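Local coordinates for protein smoothened (Xenopus laevis, PDB 5KZZ) that transduces Hedgehog signals as a Frizzled-family membrane receptor directly activated by cholesterol, here represented by its extracellular cysteine-rich domain, at residues A[66-69]-A[70-74]. Residues are numbered along the deposited sequence; the frame is centred on the assembly and turned at random. Where two conformers were deposited one is given.
Sequences DAIR and PLLCA. With ZN (zinc ion), chain F.
Ile68 O accepts a nearly straight hydrogen bond from Leu72 N (2.8 Å, N-H...O 170°), one turn along the proline-kinked alpha-helix 62-76 of the Frizzled-type cysteine-rich domain. Arg69 O likewise receives Cys73 N at 2.9 Å. The turn before is interrupted: Pro70 has no N-H to offer Asp66 O, and in the conformer given, one of two deposited, its ring CD lies 3.5 Å from that oxygen. In this conformer the ring, on the exposed side, nests among Asp66, Ala67, Ile68 and Arg69.

On the buried side branched aliphatics suit the packing: Ile68 CG2 meets Leu72 CD1 at 4.0 Å, the two side chains slanting across each other. Trp55 of helix 45-55 touches both, while Ile68 and Leu71 each reach Thr96 of helix 90-97 and Leu71 also packs on Leu92. The polar residues serve other ends. Asp66, at the surface, binds a zinc ion through OD1 at 2.0 Å, while the guanidinium of Arg69 makes a weak hydrogen bond to Ser27 through NH2. Cys73 ties the helix to Cys24 by a disulfide; with SG beside its own backbone N (chi1 -69°), the sulfur rests 3.4 Å from Arg69 O.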
# COMPACT_ATOMS: atom_id res chain seq x y z
N ASP A 66 -2.79 -13.13 -0.55
CA ASP A 66 -2.27 -13.06 0.80
C ASP A 66 -1.00 -12.21 0.86
O ASP A 66 -0.80 -11.43 1.81
CB ASP A 66 -1.99 -14.45 1.36
CG ASP A 66 -1.72 -14.42 2.84
OD1 ASP A 66 -2.68 -14.20 3.59
OD2 ASP A 66 -0.55 -14.54 3.28
N ALA A 67 -0.14 -12.37 -0.14
CA ALA A 67 1.09 -11.59 -0.19
C ALA A 67 0.85 -10.11 -0.46
O ALA A 67 1.50 -9.23 0.11
CB ALA A 67 2.01 -12.15 -1.25
N ILE A 68 -0.08 -9.82 -1.36
CA ILE A 68 -0.24 -8.44 -1.84
C ILE A 68 -1.06 -7.57 -0.90
O ILE A 68 -0.90 -6.34 -0.91
CB ILE A 68 -0.85 -8.43 -3.28
CG1 ILE A 68 -0.43 -7.17 -4.04
CG2 ILE A 68 -2.35 -8.54 -3.26
CD1 ILE A 68 -0.99 -7.08 -5.45
N ARG A 69 -1.91 -8.18 -0.07
CA ARG A 69 -2.74 -7.37 0.83
C ARG A 69 -1.94 -6.32 1.64
O ARG A 69 -2.32 -5.16 1.64
CB ARG A 69 -3.54 -8.27 1.79
CG ARG A 69 -4.74 -8.97 1.19
CD ARG A 69 -5.24 -10.10 2.11
NE ARG A 69 -5.65 -9.59 3.41
CZ ARG A 69 -5.91 -10.34 4.47
NH1 ARG A 69 -5.77 -11.66 4.39
NH2 ARG A 69 -6.29 -9.78 5.60
N PRO A 70 -0.84 -6.71 2.33
CA PRO A 70 -0.15 -5.68 3.10
C PRO A 70 0.50 -4.62 2.21
O PRO A 70 0.64 -3.50 2.65
CB PRO A 70 0.90 -6.48 3.90
CG PRO A 70 1.07 -7.75 3.12
CD PRO A 70 -0.32 -8.05 2.65
N LEU A 71 0.87 -4.98 0.98
CA LEU A 71 1.43 -3.99 0.06
C LEU A 71 0.35 -3.00 -0.36
O LEU A 71 0.58 -1.79 -0.31
CB LEU A 71 2.06 -4.70 -1.15
CG LEU A 71 2.76 -3.78 -2.17
CD1 LEU A 71 3.75 -2.92 -1.46
CD2 LEU A 71 3.43 -4.64 -3.25
N LEU A 72 -0.83 -3.50 -0.74
CA LEU A 72 -1.91 -2.61 -1.12
C LEU A 72 -2.29 -1.70 0.04
O LEU A 72 -2.53 -0.51 -0.16
CB LEU A 72 -3.12 -3.40 -1.60
CG LEU A 72 -2.96 -4.17 -2.91
CD1 LEU A 72 -4.19 -5.00 -3.21
CD2 LEU A 72 -2.64 -3.22 -4.07
N CYS A 73 -2.34 -2.25 1.25
CA CYS A 73 -2.68 -1.41 2.38
C CYS A 73 -1.61 -0.35 2.68
O CYS A 73 -1.94 0.78 3.04
CB CYS A 73 -2.95 -2.29 3.58
SG CYS A 73 -4.50 -3.27 3.37
N ALA A 74 -0.34 -0.70 2.49
CA ALA A 74 0.76 0.24 2.69
C ALA A 74 0.77 1.36 1.66
O ALA A 74 1.31 2.43 1.92
CB ALA A 74 2.09 -0.51 2.69
ZN ZN F . -2.28 -14.20 5.53